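Carbonic anhydrase (Sordaria macrospora, PDB 4O1J) probably catalyses the reversible hydration of carbon dioxide to hydrogencarbonate, as a zinc-dependent tetrameric enzyme of the beta-carbonic anhydrase family. Local coordinates at residues Pro137-Leu149 and Val159-Ile171. Numbering follows the deposited sequence.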
# COMPACT_ATOMS: atom_id res chain seq x y z
N PRO A 137 3.06 11.93 -5.21
CA PRO A 137 4.47 12.35 -5.10
C PRO A 137 5.02 13.03 -6.36
O PRO A 137 6.03 13.72 -6.27
CB PRO A 137 5.21 11.03 -4.84
CG PRO A 137 4.28 9.96 -5.31
CD PRO A 137 2.91 10.48 -5.03
N LEU A 138 4.36 12.83 -7.50
CA LEU A 138 4.72 13.55 -8.73
C LEU A 138 4.12 14.95 -8.71
O LEU A 138 4.72 15.91 -9.18
CB LEU A 138 4.25 12.78 -9.97
CG LEU A 138 5.29 12.47 -11.05
CD1 LEU A 138 4.61 11.92 -12.30
CD2 LEU A 138 6.12 13.69 -11.39
N LYS A 139 2.91 15.05 -8.15
CA LYS A 139 2.25 16.33 -7.94
C LYS A 139 3.06 17.15 -6.94
O LYS A 139 3.12 18.38 -7.03
CB LYS A 139 0.82 16.12 -7.45
CG LYS A 139 -0.17 17.21 -7.85
CD LYS A 139 -0.83 16.86 -9.19
CE LYS A 139 -2.04 17.72 -9.51
NZ LYS A 139 -1.83 19.18 -9.26
N THR A 140 3.71 16.47 -6.00
CA THR A 140 4.56 17.14 -5.02
C THR A 140 5.80 17.71 -5.69
O THR A 140 6.22 18.82 -5.37
CB THR A 140 4.98 16.19 -3.88
OG1 THR A 140 3.83 15.81 -3.13
CG2 THR A 140 5.97 16.88 -2.94
N VAL A 141 6.36 16.97 -6.63
CA VAL A 141 7.49 17.46 -7.42
C VAL A 141 7.05 18.65 -8.28
O VAL A 141 7.82 19.59 -8.51
CB VAL A 141 8.08 16.34 -8.30
CG1 VAL A 141 9.12 16.89 -9.26
CG2 VAL A 141 8.70 15.27 -7.43
N ARG A 142 5.80 18.62 -8.72
CA ARG A 142 5.23 19.72 -9.51
C ARG A 142 5.25 21.01 -8.71
O ARG A 142 5.69 22.05 -9.19
CB ARG A 142 3.79 19.40 -9.93
CG ARG A 142 3.34 20.10 -11.20
CD ARG A 142 1.96 20.70 -11.06
NE ARG A 142 2.04 22.03 -10.46
CZ ARG A 142 2.24 23.15 -11.16
NH1 ARG A 142 2.38 23.10 -12.47
NH2 ARG A 142 2.30 24.32 -10.53
N TYR A 143 4.79 20.91 -7.46
CA TYR A 143 4.64 22.06 -6.59
C TYR A 143 5.97 22.69 -6.23
O TYR A 143 6.08 23.91 -6.09
CB TYR A 143 3.91 21.65 -5.31
CG TYR A 143 2.50 21.14 -5.51
CD1 TYR A 143 1.77 21.48 -6.65
CD2 TYR A 143 1.90 20.32 -4.56
CE1 TYR A 143 0.48 21.02 -6.83
CE2 TYR A 143 0.60 19.86 -4.73
CZ TYR A 143 -0.10 20.21 -5.87
OH TYR A 143 -1.39 19.75 -6.04
N ASN A 144 7.00 21.86 -6.07
CA ASN A 144 8.30 22.33 -5.62
C ASN A 144 9.15 22.89 -6.75
O ASN A 144 10.17 23.53 -6.50
CB ASN A 144 9.06 21.21 -4.92
CG ASN A 144 8.31 20.63 -3.74
OD1 ASN A 144 7.46 21.29 -3.15
ND2 ASN A 144 8.63 19.38 -3.39
N HIS A 145 8.73 22.66 -7.99
CA HIS A 145 9.44 23.18 -9.15
C HIS A 145 8.50 23.95 -10.06
O HIS A 145 8.74 24.04 -11.27
CB HIS A 145 10.13 22.05 -9.92
CG HIS A 145 11.08 21.25 -9.08
ND1 HIS A 145 10.65 20.30 -8.18
CD2 HIS A 145 12.43 21.29 -8.99
CE1 HIS A 145 11.70 19.77 -7.58
NE2 HIS A 145 12.79 20.35 -8.05
N ALA A 146 7.44 24.49 -9.48
CA ALA A 146 6.40 25.16 -10.25
C ALA A 146 6.95 26.32 -11.07
O ALA A 146 6.53 26.53 -12.20
CB ALA A 146 5.29 25.64 -9.33
N GLU A 147 7.90 27.06 -10.50
CA GLU A 147 8.52 28.17 -11.23
C GLU A 147 9.19 27.70 -12.51
O GLU A 147 8.98 28.28 -13.58
CB GLU A 147 9.53 28.91 -10.36
CG GLU A 147 8.93 29.65 -9.19
CD GLU A 147 9.96 30.49 -8.45
OE1 GLU A 147 10.61 31.35 -9.11
OE2 GLU A 147 10.14 30.29 -7.23
N GLU A 148 10.02 26.67 -12.39
CA GLU A 148 10.76 26.15 -13.54
C GLU A 148 9.82 25.52 -14.56
O GLU A 148 9.96 25.74 -15.76
CB GLU A 148 11.80 25.11 -13.11
CG GLU A 148 12.36 24.32 -14.28
CD GLU A 148 13.34 23.25 -13.85
OE1 GLU A 148 14.01 22.68 -14.73
OE2 GLU A 148 13.44 23.00 -12.62
N LEU A 149 8.87 24.74 -14.06
CA LEU A 149 7.96 24.04 -14.94
C LEU A 149 7.05 25.00 -15.70
O LEU A 149 6.82 24.83 -16.90
CB LEU A 149 7.13 23.03 -14.15
CG LEU A 149 7.89 21.84 -13.55
CD1 LEU A 149 6.95 20.99 -12.72
CD2 LEU A 149 8.55 21.00 -14.64
N VAL A 159 6.41 18.42 -19.91
CA VAL A 159 6.11 17.05 -19.52
C VAL A 159 7.40 16.25 -19.37
O VAL A 159 7.58 15.50 -18.39
CB VAL A 159 5.18 16.37 -20.53
CG1 VAL A 159 5.06 14.88 -20.25
CG2 VAL A 159 3.82 17.05 -20.51
N ILE A 160 8.33 16.44 -20.31
CA ILE A 160 9.63 15.79 -20.25
C ILE A 160 10.36 16.22 -18.98
O ILE A 160 10.92 15.39 -18.25
CB ILE A 160 10.50 16.13 -21.50
CG1 ILE A 160 9.98 15.42 -22.75
CG2 ILE A 160 11.95 15.73 -21.28
CD1 ILE A 160 10.68 15.82 -24.01
N ARG A 161 10.32 17.52 -18.69
CA ARG A 161 11.04 18.04 -17.53
C ARG A 161 10.49 17.47 -16.22
O ARG A 161 11.26 16.98 -15.38
CB ARG A 161 10.99 19.56 -17.50
CG ARG A 161 11.85 20.15 -16.41
CD ARG A 161 13.27 19.64 -16.57
NE ARG A 161 14.12 20.00 -15.44
CZ ARG A 161 15.23 19.35 -15.10
NH1 ARG A 161 15.63 18.29 -15.80
NH2 ARG A 161 15.93 19.74 -14.04
N ILE A 162 9.17 17.50 -16.06
CA ILE A 162 8.59 16.97 -14.83
C ILE A 162 8.87 15.47 -14.73
O ILE A 162 9.08 14.96 -13.62
CB ILE A 162 7.06 17.28 -14.73
CG1 ILE A 162 6.51 16.90 -13.36
CG2 ILE A 162 6.27 16.52 -15.75
CD1 ILE A 162 7.18 17.58 -12.21
N ALA A 163 8.96 14.77 -15.86
CA ALA A 163 9.28 13.34 -15.83
C ALA A 163 10.72 13.08 -15.37
O ALA A 163 10.99 12.12 -14.63
CB ALA A 163 9.03 12.72 -17.18
N GLN A 164 11.63 13.97 -15.78
CA GLN A 164 13.03 13.88 -15.36
C GLN A 164 13.22 14.20 -13.88
O GLN A 164 14.03 13.55 -13.18
CB GLN A 164 13.90 14.81 -16.20
CG GLN A 164 13.85 14.53 -17.68
CD GLN A 164 14.65 15.53 -18.48
OE1 GLN A 164 14.79 16.69 -18.08
NE2 GLN A 164 15.20 15.09 -19.60
N LEU A 165 12.49 15.20 -13.40
CA LEU A 165 12.55 15.56 -11.99
C LEU A 165 12.00 14.40 -11.18
O LEU A 165 12.47 14.11 -10.07
CB LEU A 165 11.75 16.83 -11.70
CG LEU A 165 12.26 18.14 -12.31
CD1 LEU A 165 11.24 19.24 -12.10
CD2 LEU A 165 13.60 18.52 -11.71
N ASN A 166 11.01 13.71 -11.75
CA ASN A 166 10.45 12.53 -11.12
C ASN A 166 11.48 11.41 -11.01
O ASN A 166 11.56 10.73 -9.97
CB ASN A 166 9.23 12.05 -11.90
CG ASN A 166 8.57 10.85 -11.25
OD1 ASN A 166 8.13 10.91 -10.10
ND2 ASN A 166 8.50 9.75 -11.99
N VAL A 167 12.28 11.22 -12.06
CA VAL A 167 13.36 10.25 -11.98
C VAL A 167 14.34 10.61 -10.87
O VAL A 167 14.77 9.74 -10.11
CB VAL A 167 14.13 10.13 -13.30
CG1 VAL A 167 15.33 9.19 -13.15
CG2 VAL A 167 13.22 9.64 -14.39
N GLU A 168 14.70 11.89 -10.79
CA GLU A 168 15.65 12.33 -9.78
C GLU A 168 15.14 12.06 -8.35
O GLU A 168 15.88 11.57 -7.47
CB GLU A 168 15.95 13.82 -9.97
CG GLU A 168 16.89 14.10 -11.15
CD GLU A 168 16.95 15.56 -11.55
OE1 GLU A 168 16.31 16.40 -10.88
OE2 GLU A 168 17.64 15.89 -12.55
N ALA A 169 13.85 12.34 -8.13
CA ALA A 169 13.26 12.13 -6.82
C ALA A 169 13.24 10.64 -6.47
O ALA A 169 13.58 10.23 -5.34
CB ALA A 169 11.84 12.71 -6.77
N GLY A 170 12.89 9.83 -7.47
CA GLY A 170 12.82 8.40 -7.26
C GLY A 170 14.19 7.84 -6.93
O GLY A 170 14.32 6.93 -6.10
N ILE A 171 15.22 8.39 -7.57
CA ILE A 171 16.58 8.00 -7.27
C ILE A 171 16.90 8.30 -5.81
O ILE A 171 17.41 7.44 -5.10
CB ILE A 171 17.60 8.71 -8.18
CG1 ILE A 171 17.53 8.15 -9.60
CG2 ILE A 171 19.01 8.53 -7.64
CD1 ILE A 171 17.98 6.71 -9.71
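Ile162 pushes its side chain as a knob into a hole formed by Leu138, Val141, Arg142 and Leu149. With CG1 anti to the backbone N (chi1 -172°), the longer branch runs into this hole, where Ile162 CD1 lies 3.5 Å from Leu149 CD1 and meets Val141 CG1. The Leu149 side chain crosses that of Ile162 at about a right angle, and its other methyl, CD2, rests against Arg161 CG. Val141 divides its branches: CG1 packs on Leu165 CB at 3.6 Å, while CG2 looks to Ala169 CB. The axes of 137-144 and 159-171 pass 9.7 Å apart, their N-to-C directions 111° apart. Helix 155-176 packs on strand 190-197 of the mixed sheet of the beta-class carbonic anhydrase fold, residues 137-149 lie on that helix, and Ile162 also touches Ala118 and Leu122 of helix 116-122. Toward the metal, the Leu138 and Asn166 side chains cross at about a right angle, Leu138 CG 3.4 Å from Asn166 OD1; the Leu138 side chain is about 8 Å from the zinc ion and close to Cys115, which binds it with Cys56 and His112. His145, at the N-cap position of helix 146-151, receives Leu165 CD1 over one ring face, 4.0 Å from the ring centroid. An edge-on bond helps set the turn of the His145 ring: His145 ND1 donates to a lone pair of Val141 O (2.9 Å). Beyond it, the extended Glu148 forms a salt bridge: Arg161 NE donates to Glu148 OE1 at 2.8 Å, bent to 142° and arriving from above the carboxylate plane. Arg161 NH1 also donates to Gln164 OE1.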